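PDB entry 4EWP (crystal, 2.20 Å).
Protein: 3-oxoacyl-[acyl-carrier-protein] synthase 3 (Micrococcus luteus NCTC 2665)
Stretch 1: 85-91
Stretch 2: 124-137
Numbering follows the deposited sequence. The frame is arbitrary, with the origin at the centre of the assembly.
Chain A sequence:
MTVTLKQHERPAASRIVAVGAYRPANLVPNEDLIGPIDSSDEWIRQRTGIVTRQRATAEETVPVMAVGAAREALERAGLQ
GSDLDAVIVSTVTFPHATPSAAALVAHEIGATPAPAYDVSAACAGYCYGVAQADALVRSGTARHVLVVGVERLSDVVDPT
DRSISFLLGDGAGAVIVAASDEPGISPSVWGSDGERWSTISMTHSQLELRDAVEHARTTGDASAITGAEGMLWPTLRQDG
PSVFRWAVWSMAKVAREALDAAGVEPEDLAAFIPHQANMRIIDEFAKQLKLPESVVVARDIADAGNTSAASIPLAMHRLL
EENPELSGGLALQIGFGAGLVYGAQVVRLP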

# COMPACT_ATOMS: atom_id res chain seq x y z
N ASP A 85 -7.37 11.02 11.74
CA ASP A 85 -8.24 9.86 11.76
C ASP A 85 -7.70 8.78 10.84
O ASP A 85 -8.25 7.68 10.80
CB ASP A 85 -9.65 10.23 11.26
CG ASP A 85 -10.26 11.36 12.04
OD1 ASP A 85 -9.99 11.46 13.26
OD2 ASP A 85 -11.01 12.15 11.44
N ALA A 86 -6.64 9.10 10.09
CA ALA A 86 -5.99 8.14 9.19
C ALA A 86 -4.63 8.64 8.74
O ALA A 86 -4.41 9.85 8.63
CB ALA A 86 -6.87 7.86 7.98
N VAL A 87 -3.72 7.71 8.47
CA VAL A 87 -2.36 8.04 8.08
C VAL A 87 -2.04 7.21 6.86
O VAL A 87 -2.05 5.98 6.93
CB VAL A 87 -1.34 7.69 9.19
CG1 VAL A 87 0.07 7.90 8.70
CG2 VAL A 87 -1.58 8.50 10.46
N ILE A 88 -1.79 7.85 5.72
CA ILE A 88 -1.47 7.14 4.49
C ILE A 88 -0.06 7.49 4.08
O ILE A 88 0.28 8.66 3.88
CB ILE A 88 -2.43 7.50 3.34
CG1 ILE A 88 -3.88 7.25 3.74
CG2 ILE A 88 -2.09 6.71 2.09
CD1 ILE A 88 -4.88 7.62 2.67
N VAL A 89 0.79 6.47 3.96
CA VAL A 89 2.17 6.71 3.58
C VAL A 89 2.43 6.08 2.23
O VAL A 89 2.31 4.86 2.05
CB VAL A 89 3.16 6.17 4.61
CG1 VAL A 89 4.56 6.16 4.02
CG2 VAL A 89 3.08 6.98 5.91
N SER A 90 2.79 6.90 1.26
CA SER A 90 3.02 6.41 -0.07
C SER A 90 4.52 6.33 -0.33
O SER A 90 5.18 7.35 -0.46
CB SER A 90 2.32 7.30 -1.07
OG SER A 90 2.79 7.01 -2.36
N THR A 91 5.04 5.10 -0.39
CA THR A 91 6.48 4.88 -0.51
C THR A 91 6.75 3.49 -1.07
O THR A 91 5.97 2.57 -0.86
CB THR A 91 7.16 4.96 0.86
OG1 THR A 91 8.57 4.77 0.71
CG2 THR A 91 6.64 3.88 1.78
N ALA A 124 3.19 8.08 -8.69
CA ALA A 124 1.82 8.58 -8.64
C ALA A 124 1.28 8.45 -7.21
O ALA A 124 0.13 8.79 -6.94
CB ALA A 124 0.92 7.85 -9.63
N GLY A 125 2.13 7.97 -6.31
CA GLY A 125 1.71 7.60 -4.96
C GLY A 125 1.04 8.70 -4.14
O GLY A 125 0.09 8.44 -3.39
N TYR A 126 1.55 9.92 -4.24
CA TYR A 126 0.92 11.01 -3.51
C TYR A 126 -0.47 11.33 -4.06
O TYR A 126 -1.40 11.53 -3.30
CB TYR A 126 1.81 12.24 -3.52
CG TYR A 126 1.08 13.54 -3.29
CD1 TYR A 126 0.62 14.29 -4.35
CD2 TYR A 126 0.85 14.01 -2.00
CE1 TYR A 126 -0.04 15.48 -4.16
CE2 TYR A 126 0.20 15.20 -1.79
CZ TYR A 126 -0.24 15.94 -2.88
OH TYR A 126 -0.91 17.12 -2.71
N CYS A 127 -0.62 11.35 -5.39
CA CYS A 127 -1.94 11.59 -5.99
C CYS A 127 -2.93 10.45 -5.72
O CYS A 127 -4.13 10.70 -5.60
CB CYS A 127 -1.82 11.86 -7.50
SG CYS A 127 -1.17 13.52 -7.88
N TYR A 128 -2.43 9.22 -5.62
CA TYR A 128 -3.25 8.08 -5.20
C TYR A 128 -3.65 8.29 -3.74
O TYR A 128 -4.78 8.05 -3.36
CB TYR A 128 -2.49 6.73 -5.35
CG TYR A 128 -2.74 5.97 -6.64
CD1 TYR A 128 -2.39 6.52 -7.88
CD2 TYR A 128 -3.32 4.70 -6.61
CE1 TYR A 128 -2.62 5.82 -9.08
CE2 TYR A 128 -3.56 3.99 -7.80
CZ TYR A 128 -3.21 4.55 -9.02
OH TYR A 128 -3.45 3.84 -10.18
N GLY A 129 -2.70 8.76 -2.93
CA GLY A 129 -2.96 9.05 -1.53
C GLY A 129 -4.06 10.09 -1.40
O GLY A 129 -4.95 9.97 -0.56
N VAL A 130 -4.02 11.12 -2.24
CA VAL A 130 -5.00 12.20 -2.15
C VAL A 130 -6.38 11.69 -2.57
O VAL A 130 -7.37 12.02 -1.94
CB VAL A 130 -4.56 13.44 -2.97
CG1 VAL A 130 -5.71 14.43 -3.13
CG2 VAL A 130 -3.34 14.10 -2.29
N ALA A 131 -6.42 10.85 -3.61
CA ALA A 131 -7.69 10.26 -4.05
C ALA A 131 -8.30 9.49 -2.89
O ALA A 131 -9.50 9.61 -2.60
CB ALA A 131 -7.46 9.35 -5.24
N GLN A 132 -7.47 8.71 -2.21
CA GLN A 132 -7.94 7.90 -1.09
C GLN A 132 -8.41 8.77 0.07
O GLN A 132 -9.52 8.61 0.57
CB GLN A 132 -6.83 6.94 -0.64
CG GLN A 132 -6.56 5.80 -1.62
CD GLN A 132 -5.28 5.07 -1.29
OE1 GLN A 132 -5.09 4.62 -0.16
NE2 GLN A 132 -4.40 4.96 -2.26
N ALA A 133 -7.57 9.72 0.46
CA ALA A 133 -7.89 10.66 1.52
C ALA A 133 -9.21 11.38 1.23
O ALA A 133 -10.09 11.47 2.10
CB ALA A 133 -6.74 11.68 1.69
N ASP A 134 -9.35 11.88 0.01
CA ASP A 134 -10.57 12.56 -0.42
C ASP A 134 -11.78 11.63 -0.24
O ASP A 134 -12.84 12.04 0.28
CB ASP A 134 -10.41 13.02 -1.88
CG ASP A 134 -11.68 13.64 -2.44
OD1 ASP A 134 -12.20 14.60 -1.85
OD2 ASP A 134 -12.16 13.17 -3.49
N ALA A 135 -11.63 10.39 -0.69
CA ALA A 135 -12.70 9.40 -0.54
C ALA A 135 -13.04 9.16 0.93
O ALA A 135 -14.22 9.10 1.29
CB ALA A 135 -12.32 8.08 -1.21
N LEU A 136 -12.02 9.02 1.77
CA LEU A 136 -12.20 8.82 3.20
C LEU A 136 -12.95 10.00 3.84
O LEU A 136 -13.83 9.81 4.66
CB LEU A 136 -10.84 8.61 3.90
CG LEU A 136 -10.09 7.31 3.55
CD1 LEU A 136 -8.65 7.32 4.12
CD2 LEU A 136 -10.84 6.07 4.00
N VAL A 137 -12.62 11.23 3.44
CA VAL A 137 -13.27 12.41 3.99
C VAL A 137 -14.72 12.51 3.51
O VAL A 137 -15.63 12.73 4.30
CB VAL A 137 -12.48 13.71 3.63
CG1 VAL A 137 -13.28 14.94 4.00
CG2 VAL A 137 -11.11 13.73 4.33

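A buried β-strand packs against an α-helix in 3-oxoacyl-[acyl-carrier-protein] synthase 3. The strand, which runs to Ser-90, and the helix that begins at Gly-125 lie nearly antiparallel, with 159° between their N-to-C directions and a closest axial approach of 8.1 Å. The contact is small, burying 276 Å² summed over both sides.

Strand alternation sets the pattern. Ala-86, Ile-88 and Ser-90 direct their CA-to-CB bonds toward the helix, whereas Val-87 and Val-89 direct theirs away and make no contact with it. Because the two segments run in nearly opposite directions, Ser-90 meets the first turn of the helix, Ile-88 its middle and Ala-86 the side chain of Leu-136.

Apolar packing centres on Ile-88, which has the largest area covered by the other stretch, 87 Å². With chi1 in m and chi2 in t, its side chain carries CD1 to the helix surface. There Ile-88 CD1 lies 3.9 Å from Gln-132 CB and 4.1 Å from Leu-136 CD1, so it touches the aliphatic base of a polar residue as well as a leucine methyl. Gln-132 OE1 is hydrogen-bonded elsewhere in the structure. Leu-136 also reaches Ala-86, its CD1 lying 4.3 Å from Ala-86 CB; one methyl thus touches two residues, Ala-86 and Ile-88, whose CA-to-CB bonds both point toward the helix.

Side-chain-to-backbone packing includes two glycines. Ile-88 CD1 sits 4.0 Å from Gly-129 O and 4.1 Å from Ala-133 N. These are van der Waals contacts with a helical peptide pair already engaged, since Ala-133 N donates to Gly-129 O at 2.8 Å. Gly-125 and Gly-129, one turn apart, both face the strand, and the backbones come close here: the CA atoms of Ser-90 and Gly-125 are 5.2 Å apart, those of Ile-88 and Gly-129 6.5 Å. At Gly-125 the space is fully used, as an ideal CB would fall 1.8 Å from Ser-90 OG. At Gly-129 it would stand 4.1 Å from Ile-88 CG2, but be crowded within the helix, 3.2 Å from Tyr-126 O.

Polar proximity does not produce a hydrogen bond across the contact. Ser-90 OG approaches Gly-125 O to 3.2 Å, but the angle is poor, and that carbonyl accepts from Gly-129 N at 2.8 Å. The modelled 2.9 Å between Ser-90 OG and Gly-125 CA is too short and supports no inference about bonding.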